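Long-range contacts in probable dehydrogenase (Mesorhizobium loti, PDB 3T37), which acts as pyridoxine 4-oxidase, an FAD-dependent enzyme of the GMC oxidoreductase family that probably oxidises pyridoxine at its 4-hydroxymethyl group using oxygen: residues A[261-266]-A[486-491]; A[232-237]-A[247-252]; A[34-39]-A[514-519]; A[276-281]-A[387-392]. All coordinates share one frame; numbering follows the deposited sequence.

Contact 1: A[261-266]-A[486-491]; sequences DQIVLC and LDNLFV. With FAD (flavin-adenine dinucleotide), chain B.
Ile263, Val264 and Leu265 pair in parallel with Leu489, Phe490 and Val491, adding strand 489-491 as an outermost strand to the five-stranded parallel sheet of the Rossmann-type FAD-binding fold. Two measures support this reading: the strand directions differ by 18°, and Leu265 CA lies 4.5 Å from Val491 CA. Three backbone hydrogen bonds zip the strands, Ile263 N to Asn488 O (2.9 Å), Phe490 N to Ile263 O (2.8 Å) and Leu265 N to Phe490 O (2.6 Å).

Asn488 extends the join ahead of the first bridged pair, Ile263 with Leu489. Its CB sits 3.2 Å from Asp261 O. A chi1 of 69° places CG between the backbone N and the carbonyl carbon, which brings the amide beside the Asp261 carbonyl, and CG too lies next to Asp261 O. At the tip, ND2 donates to Asp261 O over 2.8 Å with an N-H...O angle of 160°; the oxygen lies in the amide plane, whereas the nitrogen arrives from above the Asp261 carbonyl plane. OD1 accepts the backbone N-H of Val244, so both ends of this buried amide are engaged and its rotation is fixed.

Ile263, Leu265, Leu489 and Val491 share one face of the sheet, where helix 268-278 reaches Leu265 and Leu489. There the CD1 methyl of Leu489 contacts Ile263 CG2 (3.6 Å) and also touches Leu265 CD1. Val264 and Phe490 occupy the other face. The aromatic ring presents its edge to the adjacent strand, with Phe490 CE2 3.8 Å from Gln262 CG.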
# COMPACT_ATOMS: atom_id res chain seq x y z
N ASP A 261 -8.39 11.25 -27.91
CA ASP A 261 -9.55 11.12 -27.03
C ASP A 261 -9.23 11.65 -25.64
O ASP A 261 -10.09 12.23 -24.97
CB ASP A 261 -10.01 9.67 -26.93
CG ASP A 261 -10.57 9.13 -28.25
OD1 ASP A 261 -10.93 9.94 -29.14
OD2 ASP A 261 -10.64 7.88 -28.37
N GLN A 262 -7.98 11.46 -25.24
CA GLN A 262 -7.52 11.86 -23.91
C GLN A 262 -6.16 12.55 -24.05
O GLN A 262 -5.30 12.08 -24.81
CB GLN A 262 -7.40 10.61 -23.03
CG GLN A 262 -8.18 10.67 -21.72
CD GLN A 262 -9.69 10.62 -21.91
OE1 GLN A 262 -10.19 10.20 -22.96
NE2 GLN A 262 -10.44 11.06 -20.89
N ILE A 263 -5.97 13.65 -23.33
CA ILE A 263 -4.72 14.41 -23.39
C ILE A 263 -4.10 14.54 -22.00
O ILE A 263 -4.77 14.96 -21.04
CB ILE A 263 -4.93 15.83 -24.01
CG1 ILE A 263 -5.33 15.75 -25.49
CG2 ILE A 263 -3.66 16.66 -23.90
CD1 ILE A 263 -6.80 15.40 -25.75
N VAL A 264 -2.83 14.18 -21.88
CA VAL A 264 -2.12 14.31 -20.60
C VAL A 264 -0.98 15.29 -20.77
O VAL A 264 -0.13 15.10 -21.64
CB VAL A 264 -1.51 12.97 -20.14
CG1 VAL A 264 -0.88 13.15 -18.76
CG2 VAL A 264 -2.57 11.87 -20.11
N LEU A 265 -0.95 16.34 -19.95
CA LEU A 265 0.12 17.34 -20.03
C LEU A 265 1.30 16.99 -19.11
O LEU A 265 1.12 16.81 -17.90
CB LEU A 265 -0.44 18.73 -19.70
CG LEU A 265 -0.88 19.67 -20.82
CD1 LEU A 265 -1.50 18.93 -22.03
CD2 LEU A 265 -1.83 20.74 -20.28
N CYS A 266 2.50 16.87 -19.69
CA CYS A 266 3.70 16.57 -18.92
C CYS A 266 4.83 17.49 -19.31
O CYS A 266 5.99 17.06 -19.40
CB CYS A 266 4.15 15.13 -19.19
SG CYS A 266 2.86 13.94 -18.78
N LEU A 486 -12.52 20.90 -17.76
CA LEU A 486 -12.63 20.05 -18.96
C LEU A 486 -12.70 18.55 -18.61
O LEU A 486 -12.40 18.15 -17.49
CB LEU A 486 -11.44 20.30 -19.89
CG LEU A 486 -11.35 21.66 -20.58
CD1 LEU A 486 -10.01 21.80 -21.28
CD2 LEU A 486 -12.48 21.86 -21.59
N ASP A 487 -13.06 17.72 -19.59
CA ASP A 487 -13.36 16.32 -19.29
C ASP A 487 -12.31 15.28 -19.71
O ASP A 487 -12.33 14.15 -19.21
CB ASP A 487 -14.73 15.94 -19.88
CG ASP A 487 -15.82 16.88 -19.42
OD1 ASP A 487 -16.82 17.04 -20.17
OD2 ASP A 487 -15.69 17.46 -18.32
N ASN A 488 -11.41 15.66 -20.61
CA ASN A 488 -10.45 14.69 -21.14
C ASN A 488 -9.02 15.23 -21.12
O ASN A 488 -8.19 14.85 -21.96
CB ASN A 488 -10.85 14.26 -22.56
CG ASN A 488 -10.70 15.37 -23.58
OD1 ASN A 488 -10.76 16.56 -23.23
ND2 ASN A 488 -10.52 15.00 -24.85
N LEU A 489 -8.74 16.10 -20.15
CA LEU A 489 -7.44 16.77 -20.05
C LEU A 489 -6.83 16.64 -18.66
O LEU A 489 -7.41 17.08 -17.66
CB LEU A 489 -7.59 18.25 -20.40
CG LEU A 489 -6.30 19.04 -20.26
CD1 LEU A 489 -5.23 18.48 -21.17
CD2 LEU A 489 -6.57 20.49 -20.58
N PHE A 490 -5.64 16.07 -18.61
CA PHE A 490 -4.94 15.86 -17.34
C PHE A 490 -3.60 16.56 -17.34
O PHE A 490 -2.97 16.72 -18.39
CB PHE A 490 -4.72 14.36 -17.10
CG PHE A 490 -5.99 13.55 -17.16
CD1 PHE A 490 -6.68 13.27 -16.00
CD2 PHE A 490 -6.50 13.12 -18.37
CE1 PHE A 490 -7.86 12.55 -16.04
CE2 PHE A 490 -7.68 12.40 -18.42
CZ PHE A 490 -8.36 12.11 -17.26
N VAL A 491 -3.17 16.98 -16.15
CA VAL A 491 -1.84 17.52 -15.98
C VAL A 491 -1.16 16.60 -14.99
O VAL A 491 -1.68 16.37 -13.90
CB VAL A 491 -1.87 18.94 -15.41
CG1 VAL A 491 -0.46 19.54 -15.43
CG2 VAL A 491 -2.84 19.83 -16.19
PA FAD B . 10.58 17.79 -17.31
O1A FAD B . 11.37 19.08 -17.40
O2A FAD B . 11.44 16.62 -16.86
O5B FAD B . 9.94 17.41 -18.73
C5B FAD B . 9.22 18.35 -19.49
C4B FAD B . 9.37 17.90 -20.94
O4B FAD B . 8.38 18.51 -21.74
C3B FAD B . 10.72 18.29 -21.52
O3B FAD B . 11.25 17.13 -22.14
C2B FAD B . 10.36 19.39 -22.52
O2B FAD B . 11.25 19.50 -23.61
C1B FAD B . 8.96 18.98 -22.94
N9A FAD B . 8.12 20.09 -23.39
C8A FAD B . 7.96 21.30 -22.76
N7A FAD B . 7.07 22.03 -23.48
C5A FAD B . 6.63 21.30 -24.52
C6A FAD B . 5.73 21.57 -25.55
N6A FAD B . 5.00 22.69 -25.56
N1A FAD B . 5.50 20.60 -26.51
C2A FAD B . 6.15 19.38 -26.44
N3A FAD B . 7.04 19.13 -25.42
C4A FAD B . 7.28 20.07 -24.48
N1 FAD B . 15.43 16.51 -9.05
C2 FAD B . 15.86 15.57 -8.13
O2 FAD B . 15.04 14.92 -7.49
N3 FAD B . 17.20 15.37 -7.90
C4 FAD B . 18.13 16.11 -8.59
O4 FAD B . 19.33 15.93 -8.39
C4X FAD B . 17.71 17.05 -9.51
N5 FAD B . 18.65 17.79 -10.19
C5X FAD B . 18.25 18.73 -11.12
C6 FAD B . 19.23 19.45 -11.81
C7 FAD B . 18.86 20.37 -12.76
C7M FAD B . 19.91 21.16 -13.50
C8 FAD B . 17.52 20.57 -13.01
C8M FAD B . 17.15 21.60 -14.03
C9 FAD B . 16.52 19.86 -12.33
C9A FAD B . 16.90 18.92 -11.38
N10 FAD B . 15.95 18.19 -10.68
C10 FAD B . 16.36 17.25 -9.75
C1' FAD B . 14.49 18.40 -10.91
C2' FAD B . 13.88 17.31 -11.77
O2' FAD B . 14.77 17.02 -12.82
C3' FAD B . 12.57 17.85 -12.31
O3' FAD B . 11.79 18.38 -11.25
C4' FAD B . 11.79 16.75 -13.01
O4' FAD B . 12.57 16.28 -14.08
C5' FAD B . 10.48 17.34 -13.51
O5' FAD B . 9.89 16.47 -14.43
P FAD B . 8.67 17.00 -15.34
O1P FAD B . 8.07 15.81 -16.07
O2P FAD B . 7.67 17.74 -14.44
O3P FAD B . 9.30 18.06 -16.37

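Contact 2: A[232-237]-A[247-252]; sequences SRVRRL and LEVVGR. With FAD (flavin-adenine dinucleotide), chain B.
Glu248 draws two arginines from the facing strand into a salt-bridge network. Arg235 grips it side-on, NE to Glu248 OE1 at 3.0 Å and NH2 to Glu248 OE2 at 2.6 Å. Both oxygens lie in the guanidinium plane but are met from above the carboxylate plane, the two planes being 54° apart. The bend of Arg235 at chi3 (60°) swings that nitrogen edge onto the acid. Arg236 lies alongside, its NH1 making a second salt bridge to Glu248 OE1 at 2.8 Å.

Backbone bonds join strands 233-240 and 243-251 into a beta hairpin. Arg233 and Val250 exchange N-H...O bonds in both directions, and Arg235 N donates to Glu248 O at 2.9 Å. Arg235 and Arg236 both fall opposite Glu248, consistent with a beta bulge. The same hairpin edge reads the adenine of FAD: Val234 N donates to FAD N1A (2.9 Å), while FAD N6A donates to Val234 O (3.1 Å).

Van der Waals contacts complete the join. Val250 CG2 covers one face of the Arg235 guanidinium over its centre, 3.5 Å from Arg235 CZ. On the other face of the sheet the pairs are apolar: Leu247 CD2 approaches Val234 CG1 at 3.9 Å, and Leu237 runs beside Leu247.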
# COMPACT_ATOMS: atom_id res chain seq x y z
N SER A 232 9.19 18.28 -31.66
CA SER A 232 7.82 18.72 -31.89
C SER A 232 7.22 19.43 -30.68
O SER A 232 7.10 18.86 -29.60
CB SER A 232 6.97 17.53 -32.32
OG SER A 232 7.54 16.92 -33.47
N ARG A 233 6.83 20.68 -30.88
CA ARG A 233 6.35 21.54 -29.80
C ARG A 233 4.84 21.76 -29.91
O ARG A 233 4.36 22.27 -30.92
CB ARG A 233 7.05 22.90 -29.87
CG ARG A 233 8.34 22.99 -29.09
CD ARG A 233 8.99 24.36 -29.21
NE ARG A 233 9.27 24.67 -30.60
CZ ARG A 233 9.67 25.86 -31.05
NH1 ARG A 233 9.84 26.88 -30.20
NH2 ARG A 233 9.90 26.03 -32.34
N VAL A 234 4.09 21.39 -28.86
CA VAL A 234 2.65 21.66 -28.84
C VAL A 234 2.37 23.12 -28.51
O VAL A 234 2.74 23.61 -27.44
CB VAL A 234 1.93 20.75 -27.84
CG1 VAL A 234 0.42 20.97 -27.92
CG2 VAL A 234 2.26 19.31 -28.15
N ARG A 235 1.73 23.83 -29.45
CA ARG A 235 1.50 25.27 -29.32
C ARG A 235 0.15 25.59 -28.68
O ARG A 235 0.06 26.50 -27.85
CB ARG A 235 1.58 25.96 -30.70
CG ARG A 235 1.37 27.47 -30.66
CD ARG A 235 1.98 28.16 -31.88
NE ARG A 235 1.38 27.69 -33.13
CZ ARG A 235 1.86 27.95 -34.34
NH1 ARG A 235 2.96 28.70 -34.48
NH2 ARG A 235 1.25 27.48 -35.42
N ARG A 236 -0.89 24.85 -29.05
CA ARG A 236 -2.23 25.11 -28.55
C ARG A 236 -3.00 23.82 -28.42
O ARG A 236 -2.80 22.90 -29.20
CB ARG A 236 -3.02 25.97 -29.54
CG ARG A 236 -2.64 27.41 -29.64
CD ARG A 236 -3.56 28.08 -30.66
NE ARG A 236 -3.05 29.37 -31.12
CZ ARG A 236 -2.62 29.61 -32.36
NH1 ARG A 236 -2.64 28.66 -33.30
NH2 ARG A 236 -2.18 30.83 -32.66
N LEU A 237 -3.92 23.78 -27.45
CA LEU A 237 -4.94 22.75 -27.41
C LEU A 237 -6.20 23.35 -28.05
O LEU A 237 -6.54 24.51 -27.77
CB LEU A 237 -5.22 22.34 -25.96
CG LEU A 237 -4.00 21.82 -25.19
CD1 LEU A 237 -4.29 21.52 -23.73
CD2 LEU A 237 -3.46 20.60 -25.88
N LEU A 247 -4.67 18.86 -30.91
CA LEU A 247 -3.50 19.62 -30.52
C LEU A 247 -2.86 20.17 -31.78
O LEU A 247 -2.69 19.45 -32.76
CB LEU A 247 -2.48 18.73 -29.80
CG LEU A 247 -2.94 17.99 -28.54
CD1 LEU A 247 -3.68 16.71 -28.90
CD2 LEU A 247 -1.74 17.69 -27.62
N GLU A 248 -2.50 21.45 -31.76
CA GLU A 248 -1.69 22.00 -32.82
C GLU A 248 -0.23 21.74 -32.45
O GLU A 248 0.26 22.20 -31.40
CB GLU A 248 -1.94 23.50 -32.99
CG GLU A 248 -1.20 24.11 -34.19
CD GLU A 248 -1.17 25.65 -34.17
OE1 GLU A 248 -1.24 26.24 -33.06
OE2 GLU A 248 -1.08 26.26 -35.26
N VAL A 249 0.46 21.00 -33.30
CA VAL A 249 1.85 20.64 -33.07
C VAL A 249 2.74 21.35 -34.08
O VAL A 249 2.51 21.27 -35.29
CB VAL A 249 2.07 19.12 -33.22
CG1 VAL A 249 3.49 18.74 -32.85
CG2 VAL A 249 1.09 18.36 -32.35
N VAL A 250 3.75 22.06 -33.58
CA VAL A 250 4.69 22.75 -34.45
C VAL A 250 6.00 21.96 -34.55
O VAL A 250 6.69 21.74 -33.53
CB VAL A 250 4.98 24.16 -33.95
CG1 VAL A 250 6.00 24.85 -34.85
CG2 VAL A 250 3.69 24.95 -33.89
N GLY A 251 6.33 21.54 -35.77
CA GLY A 251 7.54 20.78 -36.03
C GLY A 251 8.54 21.59 -36.84
O GLY A 251 8.30 22.76 -37.16
N ARG A 252 9.66 20.96 -37.17
CA ARG A 252 10.77 21.61 -37.87
C ARG A 252 10.34 22.29 -39.17
O ARG A 252 10.79 23.39 -39.49
CB ARG A 252 11.83 20.56 -38.19
CG ARG A 252 13.27 21.05 -38.11
CD ARG A 252 14.08 20.13 -37.19
NE ARG A 252 13.73 18.72 -37.40
CZ ARG A 252 13.48 17.86 -36.42
NH1 ARG A 252 13.55 18.25 -35.15
NH2 ARG A 252 13.16 16.60 -36.70
PA FAD B . 10.58 17.79 -17.31
O1A FAD B . 11.37 19.08 -17.40
O2A FAD B . 11.44 16.62 -16.86
O5B FAD B . 9.94 17.41 -18.73
C5B FAD B . 9.22 18.35 -19.49
C4B FAD B . 9.37 17.90 -20.94
O4B FAD B . 8.38 18.51 -21.74
C3B FAD B . 10.72 18.29 -21.52
O3B FAD B . 11.25 17.13 -22.14
C2B FAD B . 10.36 19.39 -22.52
O2B FAD B . 11.25 19.50 -23.61
C1B FAD B . 8.96 18.98 -22.94
N9A FAD B . 8.12 20.09 -23.39
C8A FAD B . 7.96 21.30 -22.76
N7A FAD B . 7.07 22.03 -23.48
C5A FAD B . 6.63 21.30 -24.52
C6A FAD B . 5.73 21.57 -25.55
N6A FAD B . 5.00 22.69 -25.56
N1A FAD B . 5.50 20.60 -26.51
C2A FAD B . 6.15 19.38 -26.44
N3A FAD B . 7.04 19.13 -25.42
C4A FAD B . 7.28 20.07 -24.48
N1 FAD B . 15.43 16.51 -9.05
C2 FAD B . 15.86 15.57 -8.13
O2 FAD B . 15.04 14.92 -7.49
N3 FAD B . 17.20 15.37 -7.90
C4 FAD B . 18.13 16.11 -8.59
O4 FAD B . 19.33 15.93 -8.39
C4X FAD B . 17.71 17.05 -9.51
N5 FAD B . 18.65 17.79 -10.19
C5X FAD B . 18.25 18.73 -11.12
C6 FAD B . 19.23 19.45 -11.81
C7 FAD B . 18.86 20.37 -12.76
C7M FAD B . 19.91 21.16 -13.50
C8 FAD B . 17.52 20.57 -13.01
C8M FAD B . 17.15 21.60 -14.03
C9 FAD B . 16.52 19.86 -12.33
C9A FAD B . 16.90 18.92 -11.38
N10 FAD B . 15.95 18.19 -10.68
C10 FAD B . 16.36 17.25 -9.75
C1' FAD B . 14.49 18.40 -10.91
C2' FAD B . 13.88 17.31 -11.77
O2' FAD B . 14.77 17.02 -12.82
C3' FAD B . 12.57 17.85 -12.31
O3' FAD B . 11.79 18.38 -11.25
C4' FAD B . 11.79 16.75 -13.01
O4' FAD B . 12.57 16.28 -14.08
C5' FAD B . 10.48 17.34 -13.51
O5' FAD B . 9.89 16.47 -14.43
P FAD B . 8.67 17.00 -15.34
O1P FAD B . 8.07 15.81 -16.07
O2P FAD B . 7.67 17.74 -14.44
O3P FAD B . 9.30 18.06 -16.37

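Contact 3: A[34-39]-A[514-519]; sequences ARLSED and ETFARQ
The last turn of helix 27-36, the helix that follows the first strand of the Rossmann-type parallel sheet, meets the C-terminal helix 506-522 through Arg35, Leu36, Glu514 and Ala517. The backbones approach closely where a small residue is present: Arg35 CA and Ala517 CA are 6.3 Å apart, and Arg35 CB rests on Ala517 CB at 3.8 Å. Beyond CB the arginine bends sharply, with chi2 at -112°, and its guanidinium comes nearly coplanar with the Glu514 carboxylate (22° between planes). Arg35 NH1 reaches Glu514 OE1 at 2.7 Å, a salt bridge whose hydrogen bond is weak because the angle at the hydrogen is only 122°. The same oxygen accepts a bond from Arg518 NE (2.9 Å) on its anti lone pair. Glu514 OE1 thus bridges two cationic groups, and its negative charge probably eases their proximity. A second acid holds the other end of the guanidinium, Arg35 NH2 to Glu38 OE1 at 3.3 Å, completing a four-residue network. Beside this network, Leu36 supplies the apolar part: its CD2 lies 4.1 Å from Ala517 CA, and its CD1 faces the edge of the Phe516 ring.

Helix 130-140 packs against Glu514 through Val136 and against Arg518 through Ala139, while Leu32 of helix 27-36 touches both Phe516 and Ala517. Phe490 of strand 489-491 meets the Phe516 ring, joining helix 506-522 to the edge of the parallel sheet.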
# COMPACT_ATOMS: atom_id res chain seq x y z
N ALA A 34 5.71 4.81 -21.32
CA ALA A 34 6.01 3.40 -21.10
C ALA A 34 4.84 2.69 -20.42
O ALA A 34 4.42 1.62 -20.87
CB ALA A 34 7.27 3.24 -20.26
N ARG A 35 4.34 3.28 -19.34
CA ARG A 35 3.34 2.60 -18.51
C ARG A 35 1.99 2.50 -19.20
O ARG A 35 1.30 1.48 -19.08
CB ARG A 35 3.21 3.24 -17.12
CG ARG A 35 4.41 2.92 -16.17
CD ARG A 35 4.01 2.01 -14.98
NE ARG A 35 2.98 1.06 -15.37
CZ ARG A 35 1.84 0.86 -14.72
NH1 ARG A 35 1.56 1.53 -13.61
NH2 ARG A 35 0.97 -0.02 -15.19
N LEU A 36 1.60 3.55 -19.93
CA LEU A 36 0.30 3.54 -20.60
C LEU A 36 0.31 2.59 -21.80
O LEU A 36 -0.70 1.96 -22.11
CB LEU A 36 -0.12 4.95 -21.02
CG LEU A 36 -0.29 5.97 -19.89
CD1 LEU A 36 -0.94 7.26 -20.38
CD2 LEU A 36 -1.09 5.36 -18.76
N SER A 37 1.44 2.46 -22.47
CA SER A 37 1.48 1.63 -23.67
C SER A 37 1.60 0.15 -23.32
O SER A 37 1.64 -0.71 -24.21
CB SER A 37 2.62 2.06 -24.60
OG SER A 37 3.88 1.85 -23.98
N GLU A 38 1.66 -0.15 -22.02
CA GLU A 38 1.58 -1.55 -21.58
C GLU A 38 0.23 -2.17 -21.92
O GLU A 38 0.16 -3.37 -22.17
CB GLU A 38 1.88 -1.67 -20.08
CG GLU A 38 3.32 -1.34 -19.74
CD GLU A 38 3.59 -1.34 -18.25
OE1 GLU A 38 2.67 -1.68 -17.47
OE2 GLU A 38 4.73 -1.00 -17.86
N ASP A 39 -0.83 -1.36 -21.93
CA ASP A 39 -2.12 -1.81 -22.44
C ASP A 39 -2.06 -1.81 -23.96
O ASP A 39 -2.06 -0.74 -24.58
CB ASP A 39 -3.25 -0.87 -21.99
CG ASP A 39 -4.63 -1.37 -22.42
OD1 ASP A 39 -4.72 -2.39 -23.16
OD2 ASP A 39 -5.64 -0.73 -22.03
N GLU A 514 3.27 7.80 -11.79
CA GLU A 514 2.93 6.40 -11.53
C GLU A 514 1.52 6.25 -10.95
O GLU A 514 0.78 5.34 -11.34
CB GLU A 514 3.99 5.72 -10.65
CG GLU A 514 3.64 4.29 -10.21
CD GLU A 514 3.40 3.34 -11.38
OE1 GLU A 514 2.58 2.40 -11.24
OE2 GLU A 514 4.06 3.52 -12.43
N THR A 515 1.12 7.15 -10.05
CA THR A 515 -0.24 7.02 -9.55
C THR A 515 -1.24 7.40 -10.63
O THR A 515 -2.34 6.84 -10.68
CB THR A 515 -0.54 7.78 -8.21
OG1 THR A 515 -1.24 8.99 -8.48
CG2 THR A 515 0.70 8.07 -7.43
N PHE A 516 -0.88 8.32 -11.52
CA PHE A 516 -1.74 8.57 -12.65
C PHE A 516 -1.81 7.36 -13.57
O PHE A 516 -2.88 7.03 -14.08
CB PHE A 516 -1.34 9.79 -13.48
CG PHE A 516 -2.20 9.98 -14.70
CD1 PHE A 516 -1.80 9.48 -15.94
CD2 PHE A 516 -3.45 10.60 -14.60
CE1 PHE A 516 -2.62 9.62 -17.06
CE2 PHE A 516 -4.27 10.75 -15.72
CZ PHE A 516 -3.85 10.26 -16.95
N ALA A 517 -0.67 6.72 -13.81
CA ALA A 517 -0.66 5.55 -14.70
C ALA A 517 -1.57 4.44 -14.16
O ALA A 517 -2.32 3.81 -14.90
CB ALA A 517 0.75 5.03 -14.91
N ARG A 518 -1.50 4.22 -12.85
CA ARG A 518 -2.35 3.24 -12.20
C ARG A 518 -3.82 3.62 -12.32
O ARG A 518 -4.67 2.79 -12.66
CB ARG A 518 -1.93 3.06 -10.74
CG ARG A 518 -0.54 2.44 -10.59
CD ARG A 518 -0.10 2.32 -9.14
NE ARG A 518 1.03 1.40 -9.02
CZ ARG A 518 1.33 0.72 -7.92
NH1 ARG A 518 0.59 0.85 -6.82
NH2 ARG A 518 2.37 -0.10 -7.92
N GLN A 519 -4.12 4.88 -12.04
CA GLN A 519 -5.49 5.37 -12.12
C GLN A 519 -6.05 5.18 -13.52
O GLN A 519 -7.24 4.89 -13.69
CB GLN A 519 -5.53 6.85 -11.72
CG GLN A 519 -6.78 7.60 -12.18
CD GLN A 519 -6.60 9.11 -12.18
OE1 GLN A 519 -5.76 9.65 -11.44
NE2 GLN A 519 -7.38 9.80 -13.00

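Contact 4: A[276-281]-A[387-392]; sequences LMRSGI and VRISGP
Arg278 O accepts a hydrogen bond from a water at 2.8 Å, and this water also donates, weakly, to Pro392 O at 3.4 Å, linking the end of helix 268-278 to the loop after strand 386-388. Pro392 O additionally lies against the arginine side chain, 3.1 Å from Arg278 CD and near the plane of the guanidinium at its edge. With the chain bent at chi3 (-52°), the guanidinium finds its polar partners on strand 233-240: NE donates to Arg235 O and NH2 to Val234 O, beside the FAD that Arg278 touches.

The helix ends in a Schellman motif. Ile281 N returns to Leu276 O (3.0 Å) and Gly280 N to Met277 O (2.9 Å), with Gly280 at a positive phi of 88°.

Next to Arg278, Met277 makes a largely apolar contact. Ile389 points at the helix and sets its CD1 on Met277 CB at 3.6 Å. The thioether of Met277 bends at chi3 (-90°), laying its methyl along the strand end, where Met277 CE is 3.7 Å from Val387 O. Helix 284-290 lies against the same pair, Val286 and Leu287 touching Met277 and Ala290 touching Ile389.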
# COMPACT_ATOMS: atom_id res chain seq x y z
N LEU A 276 -1.34 25.83 -21.52
CA LEU A 276 -2.72 26.12 -21.13
C LEU A 276 -3.06 27.57 -21.49
O LEU A 276 -4.07 27.84 -22.17
CB LEU A 276 -2.91 25.85 -19.63
CG LEU A 276 -2.87 24.35 -19.27
CD1 LEU A 276 -2.88 24.11 -17.77
CD2 LEU A 276 -4.06 23.65 -19.92
N MET A 277 -2.22 28.50 -21.08
CA MET A 277 -2.49 29.90 -21.38
C MET A 277 -2.55 30.20 -22.87
O MET A 277 -3.47 30.88 -23.34
CB MET A 277 -1.48 30.79 -20.66
CG MET A 277 -1.66 30.71 -19.17
SD MET A 277 -0.64 31.87 -18.26
CE MET A 277 0.83 30.87 -18.00
N ARG A 278 -1.58 29.70 -23.64
CA ARG A 278 -1.64 29.87 -25.10
C ARG A 278 -2.94 29.34 -25.68
O ARG A 278 -3.43 29.84 -26.69
CB ARG A 278 -0.45 29.20 -25.79
CG ARG A 278 0.88 29.95 -25.59
CD ARG A 278 1.99 29.45 -26.55
NE ARG A 278 2.15 27.99 -26.50
CZ ARG A 278 2.98 27.36 -25.66
NH1 ARG A 278 3.70 28.06 -24.80
NH2 ARG A 278 3.07 26.03 -25.68
N SER A 279 -3.53 28.35 -25.00
CA SER A 279 -4.76 27.72 -25.46
C SER A 279 -6.03 28.44 -25.01
O SER A 279 -7.13 27.93 -25.25
CB SER A 279 -4.82 26.28 -24.96
OG SER A 279 -3.72 25.54 -25.44
N GLY A 280 -5.88 29.60 -24.36
CA GLY A 280 -7.05 30.34 -23.90
C GLY A 280 -7.52 29.94 -22.51
O GLY A 280 -8.62 30.29 -22.06
N ILE A 281 -6.68 29.19 -21.79
CA ILE A 281 -7.07 28.67 -20.48
C ILE A 281 -6.14 29.21 -19.41
O ILE A 281 -4.97 28.78 -19.32
CB ILE A 281 -6.99 27.13 -20.47
CG1 ILE A 281 -7.84 26.53 -21.60
CG2 ILE A 281 -7.46 26.58 -19.16
CD1 ILE A 281 -7.62 25.02 -21.74
N VAL A 387 4.07 32.35 -12.95
CA VAL A 387 4.58 32.31 -14.31
C VAL A 387 3.45 32.83 -15.17
O VAL A 387 2.30 32.43 -14.96
CB VAL A 387 4.77 30.88 -14.82
CG1 VAL A 387 5.46 30.91 -16.19
CG2 VAL A 387 5.55 30.04 -13.83
N ARG A 388 3.77 33.66 -16.15
CA ARG A 388 2.75 33.96 -17.15
C ARG A 388 3.34 34.13 -18.53
O ARG A 388 4.49 34.56 -18.68
CB ARG A 388 1.91 35.17 -16.73
CG ARG A 388 2.64 36.45 -16.54
CD ARG A 388 1.90 37.36 -15.54
NE ARG A 388 2.84 37.93 -14.56
CZ ARG A 388 3.38 39.14 -14.63
NH1 ARG A 388 3.06 39.97 -15.62
NH2 ARG A 388 4.23 39.54 -13.69
N ILE A 389 2.56 33.78 -19.55
CA ILE A 389 3.00 34.01 -20.92
C ILE A 389 3.04 35.51 -21.19
O ILE A 389 2.32 36.28 -20.54
CB ILE A 389 2.06 33.34 -21.93
CG1 ILE A 389 0.63 33.88 -21.77
CG2 ILE A 389 2.10 31.82 -21.73
CD1 ILE A 389 -0.32 33.39 -22.88
N SER A 390 3.91 35.93 -22.11
CA SER A 390 3.98 37.34 -22.49
C SER A 390 3.34 37.55 -23.86
O SER A 390 3.11 38.69 -24.27
CB SER A 390 5.43 37.84 -22.51
OG SER A 390 6.18 37.20 -23.54
N GLY A 391 3.06 36.45 -24.56
CA GLY A 391 2.38 36.54 -25.85
C GLY A 391 1.86 35.18 -26.27
O GLY A 391 2.05 34.20 -25.55
N PRO A 392 1.20 35.11 -27.45
CA PRO A 392 0.60 33.85 -27.92
C PRO A 392 1.62 32.88 -28.48
O PRO A 392 1.28 31.70 -28.63
CB PRO A 392 -0.33 34.30 -29.07
CG PRO A 392 -0.32 35.81 -29.05
CD PRO A 392 0.95 36.23 -28.38
O HOH W 1 -2.07 31.41 -28.58

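In the fold
Contact 1 links the other three. Its Leu489 and Leu265 pack on Leu237 of contact 2 (Leu489 CD2 to Leu237 CD1, 4.0 Å), and Leu265 CD2 meets Leu276 CD2 of contact 4 at 3.7 Å. The opposite face of its strands reaches contact 3, with Phe490 CD1 3.5 Å from Phe516 CE2. Contacts 2 and 4 join through a probable hydrogen bond between Ser279 OG and Leu237 N (2.7 Å), besides the Arg278 pairing. FAD runs past this group: contact 2 binds its adenine, Cys266 O of contact 1 lies 3.5 Å from FAD C5B, and contact 4 borders it through Arg278. Contact 3 is the one farther from the cofactor, its Phe516 side chain about 11 Å from FAD.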